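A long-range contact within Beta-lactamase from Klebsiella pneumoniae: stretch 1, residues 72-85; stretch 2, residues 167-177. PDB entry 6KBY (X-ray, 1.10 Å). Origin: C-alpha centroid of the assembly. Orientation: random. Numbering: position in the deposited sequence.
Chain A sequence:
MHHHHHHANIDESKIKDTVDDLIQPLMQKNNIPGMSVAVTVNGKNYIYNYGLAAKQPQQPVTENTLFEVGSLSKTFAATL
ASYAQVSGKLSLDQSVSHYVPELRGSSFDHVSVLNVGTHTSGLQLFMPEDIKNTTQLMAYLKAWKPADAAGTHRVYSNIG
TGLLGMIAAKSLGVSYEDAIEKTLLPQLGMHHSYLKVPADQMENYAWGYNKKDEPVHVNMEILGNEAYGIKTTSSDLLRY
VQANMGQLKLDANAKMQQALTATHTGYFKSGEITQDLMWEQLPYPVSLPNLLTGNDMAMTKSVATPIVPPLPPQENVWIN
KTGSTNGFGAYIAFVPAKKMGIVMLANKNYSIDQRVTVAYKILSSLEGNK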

# COMPACT_ATOMS: atom_id res chain seq x y z
N LEU A 72 2.94 0.18 0.62
CA LEU A 72 1.92 -0.51 -0.16
C LEU A 72 1.57 -1.82 0.52
O LEU A 72 0.44 -2.29 0.40
N SER A 73 2.52 -2.36 1.31
CA SER A 73 2.29 -3.59 2.04
C SER A 73 1.11 -3.48 3.00
O SER A 73 0.46 -4.49 3.28
N LYS A 74 0.84 -2.28 3.52
CA LYS A 74 -0.27 -2.13 4.46
C LYS A 74 -1.59 -2.51 3.81
O LYS A 74 -2.51 -2.99 4.50
N THR A 75 -1.73 -2.28 2.50
CA THR A 75 -2.99 -2.63 1.84
C THR A 75 -3.18 -4.13 1.76
O THR A 75 -4.32 -4.60 1.69
N PHE A 76 -2.09 -4.90 1.76
CA PHE A 76 -2.21 -6.36 1.80
C PHE A 76 -2.65 -6.84 3.17
O PHE A 76 -3.45 -7.77 3.28
N ALA A 77 -2.15 -6.21 4.24
CA ALA A 77 -2.65 -6.51 5.58
C ALA A 77 -4.14 -6.23 5.67
O ALA A 77 -4.90 -7.02 6.25
N ALA A 78 -4.59 -5.11 5.09
CA ALA A 78 -6.01 -4.79 5.08
C ALA A 78 -6.80 -5.79 4.25
O ALA A 78 -7.90 -6.20 4.65
N THR A 79 -6.29 -6.16 3.07
CA THR A 79 -7.00 -7.14 2.26
C THR A 79 -7.14 -8.46 3.01
O THR A 79 -8.19 -9.10 2.96
N LEU A 80 -6.10 -8.85 3.76
CA LEU A 80 -6.19 -10.07 4.56
C LEU A 80 -7.24 -9.94 5.66
O LEU A 80 -8.03 -10.86 5.88
N ALA A 81 -7.26 -8.80 6.36
CA ALA A 81 -8.28 -8.59 7.39
C ALA A 81 -9.67 -8.61 6.79
O ALA A 81 -10.61 -9.17 7.37
N SER A 82 -9.83 -7.99 5.61
CA SER A 82 -11.12 -7.99 4.94
C SER A 82 -11.52 -9.40 4.52
O SER A 82 -12.69 -9.78 4.63
N TYR A 83 -10.55 -10.19 4.05
CA TYR A 83 -10.82 -11.58 3.71
C TYR A 83 -11.27 -12.37 4.93
O TYR A 83 -12.24 -13.13 4.87
N ALA A 84 -10.59 -12.17 6.06
CA ALA A 84 -11.03 -12.82 7.30
C ALA A 84 -12.44 -12.37 7.67
O ALA A 84 -13.25 -13.18 8.14
N GLN A 85 -12.74 -11.09 7.48
CA GLN A 85 -14.05 -10.56 7.85
C GLN A 85 -15.15 -11.17 6.99
O GLN A 85 -16.15 -11.68 7.52
N ILE A 167 -3.77 -9.99 13.74
CA ILE A 167 -5.09 -10.46 14.13
C ILE A 167 -5.76 -11.19 12.98
O ILE A 167 -6.38 -12.24 13.16
N ALA A 168 -5.66 -10.63 11.77
CA ALA A 168 -6.27 -11.27 10.61
C ALA A 168 -5.71 -12.67 10.40
O ALA A 168 -6.46 -13.63 10.20
N ALA A 169 -4.38 -12.80 10.44
CA ALA A 169 -3.77 -14.11 10.21
C ALA A 169 -4.18 -15.10 11.28
O ALA A 169 -4.55 -16.24 10.99
N LYS A 170 -4.13 -14.68 12.55
CA LYS A 170 -4.51 -15.58 13.63
C LYS A 170 -5.95 -16.06 13.47
O LYS A 170 -6.25 -17.23 13.71
N SER A 171 -6.85 -15.17 13.04
CA SER A 171 -8.24 -15.57 12.85
C SER A 171 -8.39 -16.61 11.75
O SER A 171 -9.39 -17.34 11.74
N LEU A 172 -7.43 -16.68 10.84
CA LEU A 172 -7.40 -17.68 9.78
C LEU A 172 -6.55 -18.89 10.16
O LEU A 172 -6.37 -19.79 9.32
N GLY A 173 -6.01 -18.93 11.38
CA GLY A 173 -5.29 -20.09 11.85
C GLY A 173 -3.88 -20.25 11.35
O GLY A 173 -3.32 -21.34 11.45
N VAL A 174 -3.27 -19.18 10.81
CA VAL A 174 -1.95 -19.26 10.19
C VAL A 174 -1.12 -18.05 10.59
O VAL A 174 -1.64 -17.04 11.07
N SER A 175 0.19 -18.17 10.40
CA SER A 175 1.06 -17.01 10.56
C SER A 175 0.77 -16.00 9.45
O SER A 175 0.23 -16.34 8.40
N TYR A 176 1.15 -14.74 9.69
CA TYR A 176 0.95 -13.72 8.67
C TYR A 176 1.71 -14.06 7.39
O TYR A 176 1.19 -13.88 6.28
N GLU A 177 2.92 -14.58 7.53
CA GLU A 177 3.72 -14.93 6.36
C GLU A 177 3.04 -16.01 5.53
O GLU A 177 2.99 -15.91 4.30

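How does the start of stretch 1 reach the other stretch at all? It does so through Y176, whose CA-to-CB bond points sideways but whose t rotamer (chi1 -175°) brings the ring's end nearer. No direct hydrogen bond joins the two stretches; instead one water links them, donating to S73 O at 3.0 Å and hydrogen-bonding to Y176 OH at 2.7 Å. K74 and T75 point away, and F76, an m rotamer, leads its ring away as well, leaving its backbone C 3.8 Å from Y176 OH.

Why does A77 matter with so small a side chain? Its CA lies 3.2 Å from Y176 OH, at the edge of the ring, and its CB is 4.2 Å from Y176 CZ. A77 N also comes within 3.3 Å of Y176 OH, but the angle is too poor for a hydrogen bond; that amide is bonded to S73 O within its own helix.

What fills the middle? L80 points toward stretch 2 in a t, p conformation and spreads over several partners. Its CD2 packs 3.7 Å from Y176 CE1 and 4.0 Å from A168 CB, while CD1 meets L172 CD1 at 3.7 Å. Next comes the tightest backbone approach, A81 CA to A168 CA at 4.6 Å; with only methyls here, A168 CB rests 3.5 Å from A81 CA.

How does the contact close? S82 points away, but the t rotamer of Y83 brings its ring edge to L172, with CD2 4.1 Å from L172 CD1. A84 points inward, its CB 3.3 Å from S171 OG and 4.1 Å from CG of L172, an m, t rotamer. The S171 hydroxyl, in the p rotamer, donates to A168 O at 2.8 Å, so it is satisfied within its own stretch. Q85 turns away.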

# COMPACT_ATOMS: atom_id res chain seq x y z
CB LEU A 72 2.38 -0.77 -1.59
CG LEU A 72 2.66 0.46 -2.45
CD1 LEU A 72 2.81 0.08 -3.91
CD2 LEU A 72 1.55 1.47 -2.26
CB SER A 73 3.55 -3.95 2.83
OG SER A 73 4.69 -4.02 1.99
CB LYS A 74 -0.34 -0.70 4.98
CG LYS A 74 0.91 -0.25 5.74
CD LYS A 74 0.66 1.05 6.49
CE LYS A 74 1.75 1.32 7.52
NZ LYS A 74 3.10 1.36 6.88
CB THR A 75 -3.10 -2.00 0.44
OG1 THR A 75 -2.17 -2.60 -0.46
CG2 THR A 75 -2.90 -0.49 0.48
CB PHE A 76 -0.89 -7.01 1.36
CG PHE A 76 -0.56 -6.75 -0.08
CD1 PHE A 76 0.11 -5.59 -0.44
CD2 PHE A 76 -0.98 -7.61 -1.08
CE1 PHE A 76 0.39 -5.31 -1.77
CE2 PHE A 76 -0.70 -7.34 -2.41
CZ PHE A 76 -0.02 -6.19 -2.76
CB ALA A 77 -1.87 -5.72 6.63
CB ALA A 78 -6.24 -3.37 4.57
CB THR A 79 -6.29 -7.33 0.91
OG1 THR A 79 -6.25 -6.08 0.21
CG2 THR A 79 -7.04 -8.34 0.05
CB LEU A 80 -4.83 -10.43 5.15
CG LEU A 80 -4.81 -11.80 5.83
CD1 LEU A 80 -4.91 -12.93 4.80
CD2 LEU A 80 -3.57 -11.96 6.70
CB ALA A 81 -8.02 -7.28 8.12
CB SER A 82 -11.04 -7.05 3.74
OG SER A 82 -12.30 -6.92 3.13
CB TYR A 83 -9.58 -12.19 3.07
CG TYR A 83 -9.72 -13.64 2.68
CD1 TYR A 83 -10.49 -14.01 1.58
CD2 TYR A 83 -9.05 -14.64 3.37
CE1 TYR A 83 -10.61 -15.33 1.21
CE2 TYR A 83 -9.17 -15.96 3.01
CZ TYR A 83 -9.95 -16.30 1.93
OH TYR A 83 -10.07 -17.62 1.55
CB ALA A 84 -10.04 -12.51 8.42
CB GLN A 85 -14.03 -9.04 7.75
CG GLN A 85 -15.27 -8.35 8.27
CD GLN A 85 -16.25 -8.05 7.16
OE1 GLN A 85 -15.91 -7.37 6.18
NE2 GLN A 85 -17.47 -8.55 7.31
CB ILE A 167 -5.93 -9.26 14.62
CG1 ILE A 167 -5.42 -8.78 15.98
CG2 ILE A 167 -7.40 -9.62 14.70
CD1 ILE A 167 -5.96 -7.42 16.38
CB ALA A 168 -6.04 -10.41 9.37
CB ALA A 169 -2.25 -13.98 10.14
CB LYS A 170 -4.32 -14.88 14.98
CG LYS A 170 -4.67 -15.73 16.19
CD LYS A 170 -3.64 -16.83 16.40
CE LYS A 170 -3.93 -17.64 17.65
NZ LYS A 170 -2.87 -18.65 17.89
CB SER A 171 -9.12 -14.35 12.56
OG SER A 171 -9.02 -13.94 11.21
CB LEU A 172 -6.88 -17.06 8.48
CG LEU A 172 -7.77 -15.94 7.94
CD1 LEU A 172 -7.03 -15.10 6.91
CD2 LEU A 172 -9.04 -16.52 7.33
CB VAL A 174 -2.03 -19.37 8.65
CG1 VAL A 174 -2.68 -20.69 8.23
CG2 VAL A 174 -2.80 -18.19 8.08
CB SER A 175 2.52 -17.43 10.45
OG SER A 175 2.82 -17.85 9.13
CB TYR A 176 1.36 -12.34 9.19
CG TYR A 176 1.04 -11.25 8.20
CD1 TYR A 176 -0.26 -10.82 8.03
CD2 TYR A 176 2.04 -10.67 7.42
CE1 TYR A 176 -0.57 -9.84 7.12
CE2 TYR A 176 1.74 -9.68 6.50
CZ TYR A 176 0.42 -9.27 6.36
OH TYR A 176 0.06 -8.29 5.45
CB GLU A 177 5.10 -15.41 6.82
CG GLU A 177 5.94 -14.35 7.54
CD GLU A 177 5.35 -13.90 8.87
OE1 GLU A 177 4.93 -14.76 9.67
OE2 GLU A 177 5.28 -12.67 9.11
O HOH W 1 1.96 -6.94 4.15